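Local coordinates for magnesium transporter (Enterococcus faecalis, PDB 2OUX), which probably carries magnesium ions across the cell membrane, the chain here being the magnesium-binding cytosolic part of the homodimeric transporter, at residues A[76-81]-A[110-115]; A[88-93]-A[118-123]. One frame throughout, in Å; residues are numbered along the deposited sequence.

Interaction 1: residues A[76-81]-A[110-115]; sequences NMKDYL and KSQKAK
Q112 reaches from helix 110-118 to the backbone of K78, the residue at the N-cap position of helix 79-83. Its amide nitrogen NE2 donates to K78 O over 3.1 Å, and the N-H...O angle of 170° makes the bond nearly straight. The acceptor lies almost in the amide plane of Q112, while the donor stands tilted by 30° from the carbonyl plane of K78. Q112 gets there with an extended chain, CG anti to its own carbonyl carbon and CD anti to CA (chi2 -170°). The two ends of the amide divide the work: NE2 holds the carbonyl, and OE1 lies 3.5 Å from CA and 3.8 Å from CB of K78. The two side chains cross at about a right angle, and the lysine runs on past the amide, extended beyond CG, to a salt bridge between NZ and D109. A second, weak hydrogen bond joins Q112 NE2 to the hydroxyl of Y116 one turn on.

This seating of the amide on K78 is the tightly packed part. L81 forms a buried but looser flank: it points toward Q112, yet its CB comes no nearer than 4.4 Å to NE2, and its main packing is on F67, L104 and L108. On the solvent side, K78 and Q112 remain partly exposed, and the two segments bury just 103 Å² between them. Within the all-helical MgtE N domain, the contact pins the entry of helix 79-83 to helix 110-118, with helices 60-67 and 98-107 packed against M77 and L81.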
loop_
_atom_site.group_PDB
_atom_site.type_symbol
_atom_site.label_atom_id
_atom_site.label_comp_id
_atom_site.label_asym_id
_atom_site.label_seq_id
_atom_site.Cartn_x
_atom_site.Cartn_y
_atom_site.Cartn_z
ATOM N N ASN A 76 -14.478 -23.895 7.517
ATOM C CA ASN A 76 -15.916 -24.048 7.510
ATOM C C ASN A 76 -16.319 -23.719 6.084
ATOM O O ASN A 76 -17.512 -23.574 5.783
ATOM C CB ASN A 76 -16.645 -23.134 8.513
ATOM C CG ASN A 76 -18.117 -23.527 8.668
ATOM O OD1 ASN A 76 -18.432 -24.621 9.147
ATOM N ND2 ASN A 76 -19.018 -22.654 8.230
HETATM N N MSE A 77 -15.315 -23.618 5.201
HETATM C CA MSE A 77 -15.599 -23.352 3.793
HETATM C C MSE A 77 -16.278 -24.648 3.425
HETATM O O MSE A 77 -16.952 -25.243 4.264
HETATM C CB MSE A 77 -14.331 -23.160 2.931
HETATM C CG MSE A 77 -13.485 -21.912 3.230
HETATM SE SE MSE A 77 -14.285 -20.204 2.762
HETATM C CE MSE A 77 -14.206 -19.426 4.517
ATOM N N LYS A 78 -16.096 -25.115 2.202
ATOM C CA LYS A 78 -16.747 -26.354 1.810
ATOM C C LYS A 78 -18.264 -26.223 1.997
ATOM O O LYS A 78 -19.010 -26.139 1.015
ATOM C CB LYS A 78 -16.214 -27.522 2.653
ATOM C CG LYS A 78 -14.786 -27.939 2.321
ATOM C CD LYS A 78 -14.366 -29.204 3.068
ATOM C CE LYS A 78 -12.931 -29.580 2.727
ATOM N NZ LYS A 78 -12.465 -30.783 3.466
ATOM N N ASP A 79 -18.724 -26.210 3.249
ATOM C CA ASP A 79 -20.151 -26.074 3.503
ATOM C C ASP A 79 -20.706 -24.656 3.339
ATOM O O ASP A 79 -21.909 -24.509 3.111
ATOM C CB ASP A 79 -20.556 -26.646 4.872
ATOM C CG ASP A 79 -19.442 -26.605 5.886
ATOM O OD1 ASP A 79 -18.789 -25.552 6.011
ATOM O OD2 ASP A 79 -19.237 -27.630 6.572
ATOM N N TYR A 80 -19.877 -23.613 3.461
ATOM C CA TYR A 80 -20.409 -22.264 3.230
ATOM C C TYR A 80 -20.878 -22.323 1.787
ATOM O O TYR A 80 -21.999 -21.938 1.458
ATOM C CB TYR A 80 -19.341 -21.170 3.316
ATOM C CG TYR A 80 -19.007 -20.672 4.703
ATOM C CD1 TYR A 80 -19.996 -20.509 5.674
ATOM C CD2 TYR A 80 -17.694 -20.325 5.034
ATOM C CE1 TYR A 80 -19.686 -20.009 6.939
ATOM C CE2 TYR A 80 -17.375 -19.822 6.295
ATOM C CZ TYR A 80 -18.372 -19.669 7.240
ATOM O OH TYR A 80 -18.054 -19.170 8.481
ATOM N N LEU A 81 -19.999 -22.827 0.929
ATOM C CA LEU A 81 -20.300 -22.945 -0.486
ATOM C C LEU A 81 -21.384 -23.985 -0.767
ATOM O O LEU A 81 -22.228 -23.786 -1.639
ATOM C CB LEU A 81 -19.033 -23.300 -1.267
ATOM C CG LEU A 81 -17.817 -22.376 -1.142
ATOM C CD1 LEU A 81 -17.041 -22.434 -2.455
ATOM C CD2 LEU A 81 -18.243 -20.939 -0.862
ATOM N N LYS A 110 -11.714 -32.148 -3.975
ATOM C CA LYS A 110 -11.473 -32.281 -5.407
ATOM C C LYS A 110 -12.752 -32.299 -6.248
ATOM O O LYS A 110 -12.735 -31.874 -7.404
ATOM C CB LYS A 110 -10.644 -33.538 -5.689
ATOM C CG LYS A 110 -9.282 -33.551 -4.990
ATOM C CD LYS A 110 -8.429 -32.323 -5.344
ATOM C CE LYS A 110 -8.060 -32.273 -6.827
ATOM N NZ LYS A 110 -7.205 -31.093 -7.161
ATOM N N SER A 111 -13.850 -32.780 -5.666
ATOM C CA SER A 111 -15.136 -32.843 -6.367
ATOM C C SER A 111 -15.777 -31.467 -6.544
ATOM O O SER A 111 -16.083 -31.060 -7.668
ATOM C CB SER A 111 -16.113 -33.756 -5.620
ATOM O OG SER A 111 -15.690 -35.105 -5.666
ATOM N N GLN A 112 -15.987 -30.762 -5.432
ATOM C CA GLN A 112 -16.588 -29.430 -5.475
ATOM C C GLN A 112 -15.852 -28.543 -6.472
ATOM O O GLN A 112 -16.468 -27.902 -7.323
ATOM C CB GLN A 112 -16.559 -28.771 -4.086
ATOM C CG GLN A 112 -17.635 -29.257 -3.115
ATOM C CD GLN A 112 -17.717 -28.411 -1.842
ATOM O OE1 GLN A 112 -16.812 -28.433 -1.001
ATOM N NE2 GLN A 112 -18.808 -27.659 -1.699
ATOM N N LYS A 113 -14.527 -28.528 -6.363
ATOM C CA LYS A 113 -13.672 -27.727 -7.231
ATOM C C LYS A 113 -14.014 -27.859 -8.720
ATOM O O LYS A 113 -14.083 -26.861 -9.437
ATOM C CB LYS A 113 -12.209 -28.107 -6.989
ATOM C CG LYS A 113 -11.207 -27.310 -7.795
ATOM C CD LYS A 113 -9.789 -27.736 -7.461
ATOM C CE LYS A 113 -8.780 -27.018 -8.342
ATOM N NZ LYS A 113 -9.023 -27.293 -9.792
ATOM N N ALA A 114 -14.239 -29.083 -9.187
ATOM C CA ALA A 114 -14.572 -29.284 -10.594
ATOM C C ALA A 114 -16.019 -28.907 -10.869
ATOM O O ALA A 114 -16.331 -28.320 -11.905
ATOM C CB ALA A 114 -14.332 -30.735 -10.996
ATOM N N LYS A 115 -16.901 -29.241 -9.935
ATOM C CA LYS A 115 -18.316 -28.947 -10.103
ATOM C C LYS A 115 -18.577 -27.439 -10.224
ATOM O O LYS A 115 -19.278 -27.004 -11.139
ATOM C CB LYS A 115 -19.123 -29.551 -8.940
ATOM C CG LYS A 115 -19.376 -28.617 -7.774
ATOM C CD LYS A 115 -20.837 -28.173 -7.731
ATOM C CE LYS A 115 -21.723 -29.246 -7.117
ATOM N NZ LYS A 115 -21.299 -29.565 -5.715
#

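Interaction 2: residues A[88-93]-A[118-123]; sequences YAADML and SLLSSE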
loop_
_atom_site.group_PDB
_atom_site.type_symbol
_atom_site.label_atom_id
_atom_site.label_comp_id
_atom_site.label_asym_id
_atom_site.label_seq_id
_atom_site.Cartn_x
_atom_site.Cartn_y
_atom_site.Cartn_z
ATOM N N TYR A 88 -25.339 -19.903 -7.719
ATOM C CA TYR A 88 -25.020 -18.695 -6.968
ATOM C C TYR A 88 -23.547 -18.714 -6.551
ATOM O O TYR A 88 -22.841 -17.714 -6.703
ATOM C CB TYR A 88 -25.916 -18.607 -5.730
ATOM C CG TYR A 88 -25.753 -17.347 -4.908
ATOM C CD1 TYR A 88 -26.308 -16.133 -5.322
ATOM C CD2 TYR A 88 -25.082 -17.377 -3.693
ATOM C CE1 TYR A 88 -26.195 -14.983 -4.536
ATOM C CE2 TYR A 88 -24.959 -16.241 -2.906
ATOM C CZ TYR A 88 -25.520 -15.050 -3.324
ATOM O OH TYR A 88 -25.404 -13.936 -2.519
ATOM N N ALA A 89 -23.091 -19.850 -6.026
ATOM C CA ALA A 89 -21.700 -20.000 -5.598
ATOM C C ALA A 89 -20.746 -19.739 -6.757
ATOM O O ALA A 89 -19.776 -18.984 -6.625
ATOM C CB ALA A 89 -21.467 -21.404 -5.026
ATOM N N ALA A 90 -21.033 -20.356 -7.898
ATOM C CA ALA A 90 -20.197 -20.193 -9.078
ATOM C C ALA A 90 -20.077 -18.725 -9.487
ATOM O O ALA A 90 -18.980 -18.236 -9.752
ATOM C CB ALA A 90 -20.758 -21.025 -10.238
ATOM N N ASP A 91 -21.201 -18.021 -9.543
ATOM C CA ASP A 91 -21.174 -16.613 -9.921
ATOM C C ASP A 91 -20.328 -15.796 -8.949
ATOM O O ASP A 91 -19.654 -14.833 -9.336
ATOM C CB ASP A 91 -22.592 -16.044 -9.959
ATOM C CG ASP A 91 -23.422 -16.629 -11.078
ATOM O OD1 ASP A 91 -22.818 -17.091 -12.071
ATOM O OD2 ASP A 91 -24.672 -16.610 -10.973
HETATM N N MSE A 92 -20.373 -16.196 -7.683
HETATM C CA MSE A 92 -19.640 -15.524 -6.626
HETATM C C MSE A 92 -18.142 -15.803 -6.755
HETATM O O MSE A 92 -17.323 -14.915 -6.517
HETATM C CB MSE A 92 -20.176 -15.990 -5.266
HETATM C CG MSE A 92 -19.638 -15.231 -4.067
HETATM SE SE MSE A 92 -17.933 -15.898 -3.451
HETATM C CE MSE A 92 -18.566 -16.980 -1.974
ATOM N N LEU A 93 -17.786 -17.030 -7.138
ATOM C CA LEU A 93 -16.380 -17.382 -7.308
ATOM C C LEU A 93 -15.827 -16.611 -8.497
ATOM O O LEU A 93 -14.670 -16.190 -8.492
ATOM C CB LEU A 93 -16.208 -18.888 -7.548
ATOM C CG LEU A 93 -16.295 -19.828 -6.339
ATOM C CD1 LEU A 93 -16.555 -21.254 -6.820
ATOM C CD2 LEU A 93 -15.009 -19.750 -5.516
ATOM N N SER A 118 -17.119 -26.172 -13.312
ATOM C CA SER A 118 -17.900 -26.569 -14.473
ATOM C C SER A 118 -19.056 -25.598 -14.709
ATOM O O SER A 118 -19.460 -25.367 -15.847
ATOM C CB SER A 118 -18.457 -27.982 -14.282
ATOM O OG SER A 118 -19.492 -27.996 -13.311
ATOM N N LEU A 119 -19.576 -25.029 -13.627
ATOM C CA LEU A 119 -20.696 -24.094 -13.707
ATOM C C LEU A 119 -20.338 -22.743 -14.324
ATOM O O LEU A 119 -21.219 -21.907 -14.545
ATOM C CB LEU A 119 -21.282 -23.877 -12.306
ATOM C CG LEU A 119 -21.836 -25.136 -11.632
ATOM C CD1 LEU A 119 -22.152 -24.871 -10.174
ATOM C CD2 LEU A 119 -23.076 -25.587 -12.374
ATOM N N LEU A 120 -19.053 -22.533 -14.609
ATOM C CA LEU A 120 -18.592 -21.271 -15.184
ATOM C C LEU A 120 -18.360 -21.343 -16.682
ATOM O O LEU A 120 -17.932 -22.369 -17.206
ATOM C CB LEU A 120 -17.288 -20.824 -14.524
ATOM C CG LEU A 120 -17.244 -20.577 -13.019
ATOM C CD1 LEU A 120 -15.862 -20.057 -12.661
ATOM C CD2 LEU A 120 -18.315 -19.576 -12.609
ATOM N N SER A 121 -18.623 -20.235 -17.366
ATOM C CA SER A 121 -18.412 -20.167 -18.806
ATOM C C SER A 121 -16.905 -20.151 -19.058
ATOM O O SER A 121 -16.105 -20.177 -18.117
ATOM C CB SER A 121 -19.036 -18.896 -19.393
ATOM O OG SER A 121 -18.172 -17.781 -19.250
ATOM N N SER A 122 -16.524 -20.092 -20.328
ATOM C CA SER A 122 -15.118 -20.080 -20.695
ATOM C C SER A 122 -14.423 -18.803 -20.230
ATOM O O SER A 122 -13.320 -18.847 -19.690
ATOM C CB SER A 122 -14.974 -20.225 -22.212
ATOM O OG SER A 122 -13.609 -20.292 -22.585
ATOM N N GLU A 123 -15.076 -17.668 -20.447
ATOM C CA GLU A 123 -14.516 -16.384 -20.055
ATOM C C GLU A 123 -14.473 -16.201 -18.537
ATOM O O GLU A 123 -13.568 -15.562 -18.006
ATOM C CB GLU A 123 -15.333 -15.249 -20.670
ATOM C CG GLU A 123 -14.813 -13.867 -20.315
ATOM C CD GLU A 123 -15.921 -12.838 -20.223
ATOM O OE1 GLU A 123 -16.654 -12.658 -21.224
ATOM O OE2 GLU A 123 -16.059 -12.214 -19.145
HETATM O O HOH W 1 -21.854 -19.033 -13.919
#
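One water molecule bridges D91 and L119: it lies 2.8 Å from D91 OD1 and 3.0 Å from the backbone L119 O, with further acceptors in reach, so its two protons may be shared among them. No direct hydrogen bond joins the two segments, and the rest of the contact is mostly apolar. A90 is its centre: buried in helix 86-93, it directs its methyl toward the turn that leaves helix 110-118. Two leucines close on that methyl, L119 through its CB at 3.6 Å and L120 through CD2 at 3.7 Å. L119 points its CB at the helix and adds CD1 at 4.1 Å from the same methyl. L120 arrives differently: its CA-CB bond does not aim at the helix, but with CG anti to the carbonyl carbon (chi1 -59°), chi2 of -176° then brings CD2 in beside A90 O, 3.2 Å away.

L120 also packs on A94, just past the end of helix 86-93. Beyond it S121 takes the N-cap position of helix 122-131, its side chain capping a backbone nitrogen. The contact therefore sets the short connection between helices 110-118 and 122-131 against helix 86-93, whose other sides meet helix 60-67 through Y88 and M92 and helix 98-107 through L93.

How the interactions relate
From the N terminus the chain passes 76-81, then 88-93, before reaching the partners of both in the same order, 110-115 and 118-123. Interaction 1 closes its loop across 28 intervening residues and interaction 2 across 24, mostly helical and with no strand; because the segments alternate, the two loops cross. The contacts lie 13 Å apart between centres and touch directly: L81 CD2 packs 4.1 Å from CE of selenomethionine M92. Within the MgtE N domain the consecutive helices 79-83 and 86-93 are thereby fastened, as a pair, to helix 110-118 and to the connection leading from it to helix 122-131.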